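PDB 2HCF: hydrolase, haloacid dehalogenase-like family from Chlorobaculum tepidum, which probably works as a magnesium-dependent hydrolase of the haloacid dehalogenase family, its substrate not established. Local coordinates for residues 8-13 and 176-181; 14-19 and 125-130. One frame throughout, in Å; residues are numbered along the deposited sequence.

Contact 1: residues 8-13 and 176-181. With MG (magnesium ion), chain B.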
loop_
_atom_site.group_PDB
_atom_site.type_symbol
_atom_site.label_atom_id
_atom_site.label_comp_id
_atom_site.label_asym_id
_atom_site.label_seq_id
_atom_site.Cartn_x
_atom_site.Cartn_y
_atom_site.Cartn_z
ATOM N N LEU A 8 -4.599 -9.139 -2.040
ATOM C CA LEU A 8 -3.913 -7.873 -2.276
ATOM C C LEU A 8 -3.619 -7.185 -0.940
ATOM O O LEU A 8 -4.511 -6.950 -0.132
ATOM C CB LEU A 8 -4.769 -6.988 -3.191
ATOM C CG LEU A 8 -5.117 -7.550 -4.573
ATOM C CD1 LEU A 8 -6.124 -6.643 -5.248
ATOM C CD2 LEU A 8 -3.887 -7.724 -5.442
ATOM N N PHE A 9 -2.354 -6.860 -0.731
ATOM C CA PHE A 9 -1.836 -6.295 0.514
ATOM C C PHE A 9 -1.349 -4.872 0.301
ATOM O O PHE A 9 -0.578 -4.578 -0.663
ATOM C CB PHE A 9 -0.604 -7.076 0.977
ATOM C CG PHE A 9 -0.905 -8.350 1.747
ATOM C CD1 PHE A 9 -1.069 -8.312 3.130
ATOM C CD2 PHE A 9 -0.921 -9.595 1.110
ATOM C CE1 PHE A 9 -1.309 -9.476 3.846
ATOM C CE2 PHE A 9 -1.162 -10.748 1.815
ATOM C CZ PHE A 9 -1.356 -10.685 3.193
ATOM N N ASP A 10 -1.800 -4.003 1.200
ATOM C CA ASP A 10 -1.163 -2.712 1.500
ATOM C C ASP A 10 0.204 -2.915 2.160
ATOM O O ASP A 10 0.434 -3.958 2.719
ATOM C CB ASP A 10 -2.094 -1.974 2.449
ATOM C CG ASP A 10 -1.566 -0.608 2.840
ATOM O OD1 ASP A 10 -1.413 0.210 1.910
ATOM O OD2 ASP A 10 -1.351 -0.368 4.062
ATOM N N ILE A 11 1.115 -1.939 2.061
ATOM C CA ILE A 11 2.443 -2.014 2.677
ATOM C C ILE A 11 2.480 -1.331 4.073
ATOM O O ILE A 11 2.516 -2.025 5.114
ATOM C CB ILE A 11 3.510 -1.439 1.727
ATOM C CG1 ILE A 11 3.453 -2.185 0.375
ATOM C CG2 ILE A 11 4.900 -1.512 2.358
ATOM C CD1 ILE A 11 4.502 -1.760 -0.617
ATOM N N ASP A 12 2.418 0.006 4.112
ATOM C CA ASP A 12 2.689 0.758 5.345
ATOM C C ASP A 12 1.567 0.606 6.349
ATOM O O ASP A 12 0.380 0.788 5.997
ATOM C CB ASP A 12 2.947 2.236 5.056
ATOM C CG ASP A 12 4.163 2.435 4.122
ATOM O OD1 ASP A 12 4.009 2.185 2.920
ATOM O OD2 ASP A 12 5.249 2.797 4.596
ATOM N N GLY A 13 1.947 0.205 7.563
ATOM C CA GLY A 13 0.981 -0.062 8.653
ATOM C C GLY A 13 0.225 -1.387 8.556
ATOM O O GLY A 13 -0.675 -1.630 9.368
ATOM N N ILE A 176 -6.401 -6.274 1.768
ATOM C CA ILE A 176 -5.934 -6.165 3.150
ATOM C C ILE A 176 -5.192 -4.844 3.401
ATOM O O ILE A 176 -4.228 -4.504 2.676
ATOM C CB ILE A 176 -5.014 -7.359 3.507
ATOM C CG1 ILE A 176 -5.776 -8.675 3.332
ATOM C CG2 ILE A 176 -4.465 -7.234 4.928
ATOM C CD1 ILE A 176 -4.882 -9.907 3.170
ATOM N N GLY A 177 -5.602 -4.151 4.467
ATOM C CA GLY A 177 -4.934 -2.936 4.931
ATOM C C GLY A 177 -5.349 -2.432 6.302
ATOM O O GLY A 177 -6.146 -3.058 6.986
ATOM N N ASP A 178 -4.836 -1.254 6.665
ATOM C CA ASP A 178 -4.905 -0.705 8.026
ATOM C C ASP A 178 -5.693 0.595 8.207
ATOM O O ASP A 178 -5.694 1.132 9.318
ATOM C CB ASP A 178 -3.482 -0.500 8.555
ATOM C CG ASP A 178 -2.742 0.652 7.833
ATOM O OD1 ASP A 178 -2.589 0.532 6.594
ATOM O OD2 ASP A 178 -2.313 1.643 8.513
ATOM N N THR A 179 -6.352 1.095 7.142
ATOM C CA THR A 179 -7.100 2.360 7.210
ATOM C C THR A 179 -8.443 2.283 6.533
ATOM O O THR A 179 -8.757 1.335 5.807
ATOM C CB THR A 179 -6.347 3.549 6.531
ATOM O OG1 THR A 179 -6.608 3.542 5.109
ATOM C CG2 THR A 179 -4.845 3.459 6.800
ATOM N N GLU A 180 -9.244 3.332 6.743
ATOM C CA GLU A 180 -10.519 3.443 6.060
ATOM C C GLU A 180 -10.361 3.407 4.533
ATOM O O GLU A 180 -11.277 2.999 3.835
ATOM C CB GLU A 180 -11.230 4.733 6.455
ATOM C CG GLU A 180 -10.589 5.971 5.926
ATOM C CD GLU A 180 -11.321 7.241 6.346
ATOM O OE1 GLU A 180 -12.526 7.339 6.046
ATOM O OE2 GLU A 180 -10.690 8.124 6.976
ATOM N N HIS A 181 -9.199 3.827 4.025
ATOM C CA HIS A 181 -8.997 3.909 2.576
ATOM C C HIS A 181 -8.858 2.519 1.962
ATOM O O HIS A 181 -9.310 2.271 0.845
ATOM C CB HIS A 181 -7.791 4.782 2.265
ATOM C CG HIS A 181 -7.872 6.134 2.893
ATOM N ND1 HIS A 181 -8.943 6.984 2.678
ATOM C CD2 HIS A 181 -7.066 6.760 3.775
ATOM C CE1 HIS A 181 -8.758 8.095 3.367
ATOM N NE2 HIS A 181 -7.619 7.991 4.030
HETATM MG MG MG B . -1.444 1.403 5.066
HETATM O O HOH W 1 -0.425 2.540 3.590
HETATM O O HOH W 2 -1.255 3.116 6.505
HETATM O O HOH W 3 -3.110 1.900 3.942
#
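Asp10, Asp12 and Asp178 meet on one magnesium ion at the carboxy-terminal edge of the parallel sheet, the metal site of the haloacid dehalogenase (HAD) fold, with Asp10, Asp12 and Thr14 matching the DxDx(T/V) signature of this family. The metal takes Asp10 OD2 at 2.0 Å, the backbone Asp12 O at 2.1 Å and Asp178 OD1 at 2.1 Å. These three oxygens make up one face of an octahedron, and each has a water opposite: water 2 faces Asp10 OD2, water 3 Asp12 O and water 1 Asp178 OD1. Both carboxylates bind through a single oxygen, and their planes are only 18° apart. Water 1 donates to Asp10 OD1, and water 2 donates to Asp178 OD2 at 2.7 Å, which helps fix the rotation of each group. Asp10 reaches the metal with CG anti to its backbone N (chi1 -180°).

Thr14 OG1 hydrogen-bonds to Asp10 OD2, and Arg149 forms a salt bridge with OD1. Because Asp12 gives the metal its carbonyl, its carboxylate is left to bind Asn119 and Lys127.

Behind the metal, strands 5-9 and 173-177 run parallel as neighbours in the sheet. Ile176 straddles Phe9: its N donates to Leu8 O at 2.8 Å and its O accepts from Asp10 N at 2.9 Å, a nearly straight bond (174°) that holds the start of the metal-binding loop to the strand beside it. Gly13 lies so close to Asp178 that a beta carbon there would run into OD2. On the sheet face where the Phe9 and Ile176 side chains lie side by side, Ile176 CD1 makes a CH-pi contact over the ring of Phe9, 3.8 Å from its centroid.

Contact 2: residues 14-19 and 125-130; sequences TLLKVE and RHKLKL
Leu15, Leu16 and Val18 make an apolar contact with Lys127 and Leu128, a short strand packed across a helix beside the metal site. Strand 16-18 pairs antiparallel with strand 92-94, while helix 121-129 follows strand 111-116, the neighbour of strand 5-9 in the main sheet. The axes of strand 16-18 and of helix residues 125-129 pass 9.8 Å apart, their directions 108° apart. Leu128 brings its CD2 branch to both leucines, 3.8 Å from Leu15 CD1 and 4.1 Å from Leu16 CD2. Leu16, its CG between the backbone N and the carbonyl carbon (chi1 57°), also lays CD2 against the helix backbone, 3.4 Å from Lys127 O. That carbonyl is buried here and has no hydrogen-bond partner in the model.

At the other end of the strand, Val18 meets the aliphatic part of Lys127. The lysine chain is extended beyond CG and crosses the valine at about a right angle, so that Val18 CG2 rests on the last two methylenes, 3.7 Å from Lys127 CE. From there the chain carries NZ to a polar cluster of Asp12, Asn119 and Asn22. A methionine here would probably leave Asp12 OD2 without its salt-bridge mate, and Asn119 and Asn22 without the amine they share.

Ile92 of the pairing strand touches Leu16 and Val18, and Leu115 backs Leu128 from the main sheet. The arrangement is consistent with the flap of HAD enzymes, a two-stranded hairpin just after the first aspartate motif, into which a helical cap, probably helices 21-34, 50-59 and 65-86, is inserted.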
loop_
_atom_site.group_PDB
_atom_site.type_symbol
_atom_site.label_atom_id
_atom_site.label_comp_id
_atom_site.label_asym_id
_atom_site.label_seq_id
_atom_site.Cartn_x
_atom_site.Cartn_y
_atom_site.Cartn_z
ATOM N N THR A 14 0.581 -2.217 7.559
ATOM C CA THR A 14 0.009 -3.527 7.303
ATOM C C THR A 14 1.096 -4.603 7.274
ATOM O O THR A 14 1.047 -5.577 8.037
ATOM C CB THR A 14 -0.747 -3.535 5.971
ATOM O OG1 THR A 14 -1.792 -2.541 5.992
ATOM C CG2 THR A 14 -1.373 -4.888 5.689
ATOM N N LEU A 15 2.072 -4.430 6.396
ATOM C CA LEU A 15 3.237 -5.355 6.384
ATOM C C LEU A 15 4.411 -4.841 7.189
ATOM O O LEU A 15 5.162 -5.611 7.777
ATOM C CB LEU A 15 3.691 -5.591 4.952
ATOM C CG LEU A 15 2.651 -6.167 3.983
ATOM C CD1 LEU A 15 3.244 -6.200 2.555
ATOM C CD2 LEU A 15 2.258 -7.561 4.431
ATOM N N LEU A 16 4.615 -3.540 7.156
ATOM C CA LEU A 16 5.777 -2.946 7.793
ATOM C C LEU A 16 5.510 -1.489 8.093
ATOM O O LEU A 16 4.466 -0.935 7.673
ATOM C CB LEU A 16 7.012 -3.099 6.898
ATOM C CG LEU A 16 6.946 -2.521 5.453
ATOM C CD1 LEU A 16 7.184 -1.007 5.400
ATOM C CD2 LEU A 16 8.022 -3.229 4.590
ATOM N N LYS A 17 6.445 -0.907 8.852
ATOM C CA LYS A 17 6.523 0.529 9.106
ATOM C C LYS A 17 7.910 1.024 8.833
ATOM O O LYS A 17 8.882 0.261 8.913
ATOM C CB LYS A 17 6.169 0.868 10.544
ATOM C CG LYS A 17 4.692 0.638 10.820
ATOM C CD LYS A 17 4.315 0.981 12.225
ATOM C CE LYS A 17 2.823 0.673 12.424
ATOM N NZ LYS A 17 2.344 0.934 13.806
ATOM N N VAL A 18 7.976 2.313 8.489
ATOM C CA VAL A 18 9.230 2.980 8.188
ATOM C C VAL A 18 9.470 4.083 9.180
ATOM O O VAL A 18 8.537 4.721 9.643
ATOM C CB VAL A 18 9.240 3.602 6.782
ATOM C CG1 VAL A 18 10.701 4.008 6.394
ATOM C CG2 VAL A 18 8.704 2.601 5.763
ATOM N N GLU A 19 10.748 4.328 9.434
ATOM C CA GLU A 19 11.199 5.369 10.336
ATOM C C GLU A 19 10.842 6.763 9.763
ATOM O O GLU A 19 10.549 6.880 8.589
ATOM C CB GLU A 19 12.702 5.125 10.552
ATOM C CG GLU A 19 13.391 6.005 11.456
ATOM C CD GLU A 19 12.883 5.969 12.855
ATOM O OE1 GLU A 19 13.173 4.997 13.587
ATOM O OE2 GLU A 19 12.250 6.963 13.226
ATOM N N ARG A 125 8.505 -1.033 -3.219
ATOM C CA ARG A 125 9.239 -2.311 -3.302
ATOM C C ARG A 125 10.603 -2.239 -2.633
ATOM O O ARG A 125 11.112 -3.265 -2.133
ATOM C CB ARG A 125 9.368 -2.839 -4.748
ATOM C CG ARG A 125 8.056 -3.273 -5.417
ATOM C CD ARG A 125 8.339 -4.036 -6.737
ATOM N NE ARG A 125 7.117 -4.615 -7.310
ATOM C CZ ARG A 125 6.632 -5.810 -6.965
ATOM N NH1 ARG A 125 7.267 -6.566 -6.086
ATOM N NH2 ARG A 125 5.540 -6.280 -7.537
ATOM N N HIS A 126 11.213 -1.057 -2.585
ATOM C CA HIS A 126 12.465 -0.910 -1.825
ATOM C C HIS A 126 12.198 -1.113 -0.318
ATOM O O HIS A 126 12.952 -1.775 0.381
ATOM C CB HIS A 126 13.114 0.453 -2.037
ATOM C CG HIS A 126 14.495 0.538 -1.461
ATOM N ND1 HIS A 126 15.534 -0.253 -1.910
ATOM C CD2 HIS A 126 14.992 1.283 -0.453
ATOM C CE1 HIS A 126 16.615 0.030 -1.210
ATOM N NE2 HIS A 126 16.315 0.956 -0.319
ATOM N N LYS A 127 11.097 -0.569 0.175
ATOM C CA LYS A 127 10.726 -0.856 1.556
ATOM C C LYS A 127 10.597 -2.396 1.835
ATOM O O LYS A 127 10.927 -2.873 2.919
ATOM C CB LYS A 127 9.374 -0.180 1.864
ATOM C CG LYS A 127 9.402 1.334 1.977
ATOM C CD LYS A 127 7.971 1.932 2.193
ATOM C CE LYS A 127 7.984 3.434 2.227
ATOM N NZ LYS A 127 6.565 3.971 2.491
ATOM N N LEU A 128 10.018 -3.139 0.891
ATOM C CA LEU A 128 9.757 -4.572 1.050
ATOM C C LEU A 128 11.066 -5.356 0.907
ATOM O O LEU A 128 11.288 -6.366 1.581
ATOM C CB LEU A 128 8.749 -5.059 -0.010
ATOM C CG LEU A 128 7.317 -4.486 -0.011
ATOM C CD1 LEU A 128 6.693 -5.001 -1.273
ATOM C CD2 LEU A 128 6.556 -4.922 1.171
ATOM N N LYS A 129 11.954 -4.856 0.059
ATOM C CA LYS A 129 13.265 -5.508 -0.184
ATOM C C LYS A 129 14.237 -5.471 1.005
ATOM O O LYS A 129 15.093 -6.408 1.216
ATOM C CB LYS A 129 13.961 -4.821 -1.367
ATOM C CG LYS A 129 13.562 -5.316 -2.759
ATOM C CD LYS A 129 14.491 -4.762 -3.847
ATOM C CE LYS A 129 13.854 -4.846 -5.268
ATOM N NZ LYS A 129 14.461 -5.918 -6.138
ATOM N N LEU A 130 14.207 -4.369 1.741
ATOM C CA LEU A 130 15.097 -4.228 2.912
ATOM C C LEU A 130 14.923 -5.396 3.880
ATOM O O LEU A 130 15.862 -6.109 4.121
ATOM C CB LEU A 130 14.954 -2.851 3.568
ATOM C CG LEU A 130 15.541 -1.732 2.718
ATOM C CD1 LEU A 130 15.178 -0.378 3.225
ATOM C CD2 LEU A 130 17.064 -1.863 2.646
#

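From the N terminus, the end of strand 5-9 and the loop after it form the first half of contact 1, and residues 14-19 follow at once with the first half of contact 2. The chain then passes through three helices, returns along strand 92-94 and adds strand 111-116 before helix 121-129 closes contact 2. Contact 1 closes last, at 176-181, so the loop of contact 2 is nested inside it. Their centres lie 12 Å apart. Contact 1 ties two central sheet strands together at the metal; contact 2 sets the small antiparallel sheet against a helix of the core. Besides the Asp12-Lys127 salt bridge, a probable hydrogen bond between Ile11 O and Leu16 N, 3.3 Å apart, joins them.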